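Local structure of 16S rRNA (adenine(1408)-N(1))-methyltransferase (Catenulispora acidiphila, 4X1O) at residues D212-T215 with A221-L224; R60-Q65 with W72-V77. The protein probably transfers a methyl group from S-adenosyl-L-methionine to N1 of adenine 1408 in 16S ribosomal RNA, a modification associated with aminoglycoside resistance. All blocks are in the same frame, centred on the assembly; numbering follows the deposited sequence.

Contact 1: D212-T215 with A221-L224; sequences DLDT and ARRL
D214 and R222 form a salt bridge across the loop that joins the last two strands, 200-212 and 229-239, of this class I methyltransferase (Rossmann-like) fold, a worked example of a long loop braced by its own side chains. R222 sends CG out anti to the backbone N, runs straight through chi2 and bends at chi3 (77°), which carries the guanidinium back to the 212-215 turn. Its NH2 donates to D214 OD1 at 3.2 Å with an N-H...O angle of 148°, meeting the oxygen nearly along its C-O bond. The carboxylate and guanidinium planes are only 9° apart, but OD1 is tilted out of the guanidinium plane and NH2 alone makes the bond. That nitrogen also donates to the carbonyl of S217, while L213 CB lies obliquely against the guanidinium, 3.9 Å from NH2. D214 divides its carboxylate: OD2 accepts from the backbone N of G225, so both oxygens hold the returning chain. The turn itself is tied at D212 O, which accepts from both N and OG1 of T215. S217 and S218, between the segments, bind S-adenosyl-L-homocysteine in this protein. One methyl of L224 packs against the carboxylate, its CD2 3.5 Å from D214 CG.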
ATOM      1  N   ASP A 212     -16.529   2.792  -2.989  1.00 29.25           N
ATOM      2  CA  ASP A 212     -16.809   2.238  -1.665  1.00 34.94           C
ATOM      3  C   ASP A 212     -15.535   2.271  -0.821  1.00 22.54           C
ATOM      4  O   ASP A 212     -14.527   1.679  -1.195  1.00 24.12           O
ATOM      5  CB  ASP A 212     -17.348   0.810  -1.789  1.00 38.69           C
ATOM      6  CG  ASP A 212     -17.564   0.136  -0.444  1.00 54.57           C
ATOM      7  OD1 ASP A 212     -17.737   0.843   0.572  1.00 63.07           O
ATOM      8  OD2 ASP A 212     -17.568  -1.114  -0.406  1.00 61.91           O
ATOM      9  N   LEU A 213     -15.588   2.973   0.308  1.00 26.14           N
ATOM     10  CA  LEU A 213     -14.409   3.169   1.152  1.00 27.44           C
ATOM     11  C   LEU A 213     -13.827   1.857   1.673  1.00 30.12           C
ATOM     12  O   LEU A 213     -12.615   1.743   1.851  1.00 32.99           O
ATOM     13  CB  LEU A 213     -14.751   4.091   2.329  1.00 32.64           C
ATOM     14  CG  LEU A 213     -14.725   5.577   1.962  1.00 40.22           C
ATOM     15  CD1 LEU A 213     -15.059   6.453   3.159  1.00 48.36           C
ATOM     16  CD2 LEU A 213     -13.361   5.948   1.390  1.00 51.44           C
ATOM     17  N   ASP A 214     -14.687   0.869   1.896  1.00 26.02           N
ATOM     18  CA  ASP A 214     -14.250  -0.439   2.392  1.00 30.66           C
ATOM     19  C   ASP A 214     -13.217  -1.085   1.466  1.00 37.26           C
ATOM     20  O   ASP A 214     -12.425  -1.927   1.894  1.00 34.00           O
ATOM     21  CB  ASP A 214     -15.441  -1.383   2.564  1.00 29.04           C
ATOM     22  CG  ASP A 214     -16.320  -1.023   3.760  1.00 40.98           C
ATOM     23  OD1 ASP A 214     -15.857  -0.279   4.653  1.00 44.14           O
ATOM     24  OD2 ASP A 214     -17.472  -1.500   3.814  1.00 46.27           O
ATOM     25  N   THR A 215     -13.217  -0.696   0.196  1.00 31.91           N
ATOM     26  CA  THR A 215     -12.316  -1.337  -0.758  1.00 33.48           C
ATOM     27  C   THR A 215     -10.873  -0.851  -0.613  1.00 35.78           C
ATOM     28  O   THR A 215      -9.937  -1.541  -1.012  1.00 41.71           O
ATOM     29  CB  THR A 215     -12.779  -1.117  -2.215  1.00 36.94           C
ATOM     30  OG1 THR A 215     -12.747   0.278  -2.536  1.00 35.68           O
ATOM     31  CG2 THR A 215     -14.188  -1.651  -2.414  1.00 37.99           C
ATOM     32  N   ALA A 221     -12.514   0.005  13.418  1.00 52.04           N
ATOM     33  CA  ALA A 221     -13.377   0.983  14.068  1.00 59.27           C
ATOM     34  C   ALA A 221     -14.708   1.122  13.337  1.00 59.60           C
ATOM     35  O   ALA A 221     -15.722   1.487  13.935  1.00 65.86           O
ATOM     36  CB  ALA A 221     -12.681   2.328  14.149  1.00 59.13           C
ATOM     37  N   ARG A 222     -14.702   0.832  12.040  1.00 52.41           N
ATOM     38  CA  ARG A 222     -15.905   0.977  11.230  1.00 51.27           C
ATOM     39  C   ARG A 222     -16.449  -0.367  10.762  1.00 47.61           C
ATOM     40  O   ARG A 222     -15.739  -1.171  10.153  1.00 41.89           O
ATOM     41  CB  ARG A 222     -15.640   1.875  10.018  1.00 51.37           C
ATOM     42  CG  ARG A 222     -16.888   2.161   9.192  1.00 56.82           C
ATOM     43  CD  ARG A 222     -16.644   3.191   8.094  1.00 56.28           C
ATOM     44  NE  ARG A 222     -15.929   2.626   6.953  1.00 61.33           N
ATOM     45  CZ  ARG A 222     -14.631   2.795   6.720  1.00 59.81           C
ATOM     46  NH1 ARG A 222     -13.895   3.522   7.547  1.00 59.45           N
ATOM     47  NH2 ARG A 222     -14.072   2.238   5.654  1.00 60.34           N
ATOM     48  N   ARG A 223     -17.718  -0.602  11.059  1.00 50.82           N
ATOM     49  CA  ARG A 223     -18.445  -1.742  10.520  1.00 47.61           C
ATOM     50  C   ARG A 223     -18.377  -1.741   8.992  1.00 46.42           C
ATOM     51  O   ARG A 223     -18.479  -0.686   8.371  1.00 49.61           O
ATOM     52  CB  ARG A 223     -19.902  -1.690  10.982  1.00 55.34           C
ATOM     53  CG  ARG A 223     -20.752  -2.878  10.576  1.00 71.89           C
ATOM     54  CD  ARG A 223     -21.131  -3.700  11.794  1.00 86.05           C
ATOM     55  NE  ARG A 223     -21.065  -5.135  11.536  1.00 96.82           N
ATOM     56  CZ  ARG A 223     -20.961  -6.055  12.487  1.00103.34           C
ATOM     57  NH1 ARG A 223     -20.911  -5.686  13.761  1.00108.20           N
ATOM     58  NH2 ARG A 223     -20.907  -7.342  12.168  1.00103.17           N
ATOM     59  N   LEU A 224     -18.203  -2.915   8.391  1.00 43.61           N
ATOM     60  CA  LEU A 224     -18.282  -3.049   6.941  1.00 41.17           C
ATOM     61  C   LEU A 224     -19.727  -2.903   6.463  1.00 43.91           C
ATOM     62  O   LEU A 224     -20.664  -3.267   7.177  1.00 41.14           O
ATOM     63  CB  LEU A 224     -17.726  -4.397   6.490  1.00 43.76           C
ATOM     64  CG  LEU A 224     -16.234  -4.664   6.693  1.00 45.17           C
ATOM     65  CD1 LEU A 224     -15.909  -6.123   6.391  1.00 41.66           C
ATOM     66  CD2 LEU A 224     -15.393  -3.742   5.836  1.00 41.55           C
TER

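Contact 2: R60-Q65 with W72-V77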
ATOM      1  N   ARG A  60      -6.504  -3.671   8.340  1.00 23.18           N
ATOM      2  CA  ARG A  60      -7.684  -4.492   8.102  1.00 21.73           C
ATOM      3  C   ARG A  60      -7.872  -4.729   6.601  1.00 19.60           C
ATOM      4  O   ARG A  60      -8.364  -5.769   6.193  1.00 22.21           O
ATOM      5  CB  ARG A  60      -8.951  -3.855   8.700  1.00 23.25           C
ATOM      6  CG  ARG A  60     -10.160  -4.781   8.610  1.00 23.37           C
ATOM      7  CD  ARG A  60     -11.436  -4.199   9.215  1.00 28.03           C
ATOM      8  NE  ARG A  60     -12.505  -5.195   9.209  1.00 28.80           N
ATOM      9  CZ  ARG A  60     -13.735  -5.001   9.683  1.00 32.51           C
ATOM     10  NH1 ARG A  60     -14.093  -3.828  10.201  1.00 29.60           N
ATOM     11  NH2 ARG A  60     -14.617  -5.994   9.642  1.00 32.87           N
ATOM     12  N   THR A  61      -7.482  -3.758   5.770  1.00 21.45           N
ATOM     13  CA  THR A  61      -7.664  -3.943   4.333  1.00 22.08           C
ATOM     14  C   THR A  61      -6.771  -5.079   3.811  1.00 18.73           C
ATOM     15  O   THR A  61      -7.216  -5.919   3.025  1.00 19.07           O
ATOM     16  CB  THR A  61      -7.379  -2.631   3.576  1.00 24.42           C
ATOM     17  OG1 THR A  61      -8.228  -1.612   4.108  1.00 29.66           O
ATOM     18  CG2 THR A  61      -7.661  -2.788   2.092  1.00 30.20           C
ATOM     19  N   ALA A  62      -5.527  -5.110   4.275  1.00 20.37           N
ATOM     20  CA  ALA A  62      -4.590  -6.178   3.936  1.00 22.81           C
ATOM     21  C   ALA A  62      -5.100  -7.520   4.438  1.00 19.42           C
ATOM     22  O   ALA A  62      -5.017  -8.530   3.745  1.00 17.96           O
ATOM     23  CB  ALA A  62      -3.218  -5.887   4.520  1.00 22.55           C
ATOM     24  N   TYR A  63      -5.630  -7.517   5.652  1.00 16.07           N
ATOM     25  CA  TYR A  63      -6.190  -8.735   6.234  1.00 17.93           C
ATOM     26  C   TYR A  63      -7.324  -9.291   5.377  1.00 17.44           C
ATOM     27  O   TYR A  63      -7.360 -10.478   5.096  1.00 17.05           O
ATOM     28  CB  TYR A  63      -6.687  -8.442   7.643  1.00 19.77           C
ATOM     29  CG  TYR A  63      -7.467  -9.565   8.287  1.00 20.61           C
ATOM     30  CD1 TYR A  63      -6.818 -10.669   8.826  1.00 21.36           C
ATOM     31  CD2 TYR A  63      -8.856  -9.512   8.373  1.00 23.77           C
ATOM     32  CE1 TYR A  63      -7.540 -11.699   9.436  1.00 22.74           C
ATOM     33  CE2 TYR A  63      -9.584 -10.534   8.973  1.00 30.94           C
ATOM     34  CZ  TYR A  63      -8.924 -11.623   9.500  1.00 29.89           C
ATOM     35  OH  TYR A  63      -9.664 -12.630  10.095  1.00 31.71           O
ATOM     36  N   ARG A  64      -8.234  -8.422   4.943  1.00 18.54           N
ATOM     37  CA  ARG A  64      -9.346  -8.848   4.114  1.00 23.15           C
ATOM     38  C   ARG A  64      -8.871  -9.373   2.760  1.00 20.94           C
ATOM     39  O   ARG A  64      -9.454 -10.323   2.250  1.00 21.32           O
ATOM     40  CB  ARG A  64     -10.354  -7.705   3.925  1.00 22.52           C
ATOM     41  CG  ARG A  64     -11.086  -7.324   5.217  1.00 29.32           C
ATOM     42  CD  ARG A  64     -12.204  -6.307   4.971  1.00 37.40           C
ATOM     43  NE  ARG A  64     -13.268  -6.874   4.146  1.00 38.07           N
ATOM     44  CZ  ARG A  64     -13.788  -6.276   3.079  1.00 47.27           C
ATOM     45  NH1 ARG A  64     -13.350  -5.079   2.710  1.00 40.63           N
ATOM     46  NH2 ARG A  64     -14.754  -6.873   2.388  1.00 50.10           N
ATOM     47  N   GLN A  65      -7.834  -8.761   2.182  1.00 20.30           N
ATOM     48  CA  GLN A  65      -7.225  -9.311   0.973  1.00 18.75           C
ATOM     49  C   GLN A  65      -6.688 -10.716   1.200  1.00 18.20           C
ATOM     50  O   GLN A  65      -6.897 -11.604   0.388  1.00 18.11           O
ATOM     51  CB  GLN A  65      -6.088  -8.427   0.482  1.00 17.53           C
ATOM     52  CG  GLN A  65      -6.536  -7.086  -0.064  1.00 22.13           C
ATOM     53  CD  GLN A  65      -5.368  -6.146  -0.229  1.00 25.85           C
ATOM     54  OE1 GLN A  65      -4.324  -6.335   0.390  1.00 24.06           O
ATOM     55  NE2 GLN A  65      -5.525  -5.142  -1.083  1.00 30.23           N
ATOM     56  N   TRP A  72      -2.571 -15.777  -2.273  1.00 16.40           N
ATOM     57  CA  TRP A  72      -1.709 -14.585  -2.334  1.00 17.49           C
ATOM     58  C   TRP A  72      -0.899 -14.441  -1.061  1.00 20.29           C
ATOM     59  O   TRP A  72      -1.421 -14.642   0.031  1.00 17.39           O
ATOM     60  CB  TRP A  72      -2.500 -13.284  -2.514  1.00 18.17           C
ATOM     61  CG  TRP A  72      -3.236 -13.134  -3.805  1.00 21.84           C
ATOM     62  CD1 TRP A  72      -3.267 -14.008  -4.848  1.00 26.00           C
ATOM     63  CD2 TRP A  72      -4.061 -12.023  -4.179  1.00 23.98           C
ATOM     64  NE1 TRP A  72      -4.068 -13.508  -5.855  1.00 24.91           N
ATOM     65  CE2 TRP A  72      -4.568 -12.293  -5.462  1.00 27.62           C
ATOM     66  CE3 TRP A  72      -4.419 -10.828  -3.545  1.00 32.30           C
ATOM     67  CZ2 TRP A  72      -5.413 -11.403  -6.133  1.00 27.59           C
ATOM     68  CZ3 TRP A  72      -5.265  -9.945  -4.211  1.00 28.52           C
ATOM     69  CH2 TRP A  72      -5.752 -10.245  -5.488  1.00 26.87           C
ATOM     70  N   LEU A  73       0.366 -14.060  -1.201  1.00 12.64           N
ATOM     71  CA  LEU A  73       1.132 -13.620  -0.045  1.00 12.85           C
ATOM     72  C   LEU A  73       0.920 -12.108   0.059  1.00 20.53           C
ATOM     73  O   LEU A  73       1.288 -11.371  -0.847  1.00 18.01           O
ATOM     74  CB  LEU A  73       2.606 -13.969  -0.206  1.00 17.02           C
ATOM     75  CG  LEU A  73       3.496 -13.689   1.012  1.00 20.99           C
ATOM     76  CD1 LEU A  73       3.056 -14.518   2.211  1.00 26.65           C
ATOM     77  CD2 LEU A  73       4.950 -13.991   0.662  1.00 20.58           C
ATOM     78  N   VAL A  74       0.276 -11.664   1.133  1.00 14.86           N
ATOM     79  CA  VAL A  74      -0.104 -10.270   1.274  1.00 16.42           C
ATOM     80  C   VAL A  74       0.831  -9.652   2.288  1.00 19.20           C
ATOM     81  O   VAL A  74       0.837 -10.046   3.444  1.00 17.18           O
ATOM     82  CB  VAL A  74      -1.569 -10.120   1.725  1.00 15.95           C
ATOM     83  CG1 VAL A  74      -1.912  -8.640   1.961  1.00 16.28           C
ATOM     84  CG2 VAL A  74      -2.504 -10.752   0.697  1.00 17.12           C
ATOM     85  N   VAL A  75       1.636  -8.697   1.849  1.00 15.73           N
ATOM     86  CA  VAL A  75       2.660  -8.114   2.706  1.00 13.89           C
ATOM     87  C   VAL A  75       2.308  -6.674   2.983  1.00 24.04           C
ATOM     88  O   VAL A  75       2.321  -5.868   2.068  1.00 20.54           O
ATOM     89  CB  VAL A  75       4.048  -8.173   2.041  1.00 14.57           C
ATOM     90  CG1 VAL A  75       5.122  -7.678   2.990  1.00 20.50           C
ATOM     91  CG2 VAL A  75       4.324  -9.599   1.585  1.00 19.00           C
ATOM     92  N   GLY A  76       2.001  -6.349   4.236  1.00 17.26           N
ATOM     93  CA  GLY A  76       1.689  -4.978   4.578  1.00 17.98           C
ATOM     94  C   GLY A  76       2.917  -4.313   5.158  1.00 21.57           C
ATOM     95  O   GLY A  76       3.540  -4.850   6.067  1.00 26.49           O
ATOM     96  N   VAL A  77       3.279  -3.153   4.627  1.00 19.93           N
ATOM     97  CA  VAL A  77       4.494  -2.480   5.047  1.00 21.92           C
ATOM     98  C   VAL A  77       4.156  -1.111   5.581  1.00 25.94           C
ATOM     99  O   VAL A  77       3.693  -0.263   4.838  1.00 26.49           O
ATOM    100  CB  VAL A  77       5.510  -2.324   3.891  1.00 27.44           C
ATOM    101  CG1 VAL A  77       6.838  -1.818   4.431  1.00 26.06           C
ATOM    102  CG2 VAL A  77       5.704  -3.645   3.155  1.00 25.79           C
TER
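Helix segment 60-65 and strand segment 72-77 come closest at A62 and G76, whose CA atoms are 6.4 Å apart. The helix keeps its regular bonds, R64 N to R60 O and Q65 N to T61 O, and the extended strand alternates its side chains, with V74 directed at the helix and V75 directed away. The principle illustrated is that of the beta-alpha-beta unit, in which the connecting helix packs on the parallel sheet; here A62, V74 and the polar Q65 make the contact.

V74 is central to it. With CG1 anti to the backbone N (chi1 176°), this one methyl meets both the carbonyl oxygen and the side chain of A62, lying 3.6 Å from A62 O and 4.0 Å from A62 CB. One turn further along, Q65 has CG beside its backbone N; extended beyond CG, its side chain crosses that of V74 at about a right angle, the terminal amide against the same CG1. Opposite A62 the strand has G76, which adds no side chain to the interface. The interface is thus made by van der Waals contact, A62 and V74 being buried.

Strand 49-54, helix 60-68 and strand 72-78 make up the crossover unit. In the sheet, 72-78 runs parallel to 49-54 on one side and to 103-107 on the other, and the helix covers this region: A62 also touches D53 and L103, as V74 does, while Q65 rests on L51. T61, known to bind S-adenosyl-L-methionine, bonds through OG1 to S218 N. On the reverse face of the strand, L73 and V75 meet W40 of helix 37-46.

In the fold
The pair illustrates how chemistry follows depth. Contact 2 is buried, its centre about 9 Å from that of the chain, and relies on van der Waals contact of a valine methyl with backbone and side chains of the helix. Contact 1, partly buried in a loop, its centre about 16 Å from that of the chain, relies on a salt bridge and on side-chain bonds to backbone groups. Distant in sequence, the two touch through the outer side of helix 60-68: R60 NH1 lies 3.1 Å from R222 O, and L224 CD1 packs on R60 and R64. One face of the helix thus meets strand 72-78, another the 212-224 loop. Both border the cofactor site, unoccupied in this chain.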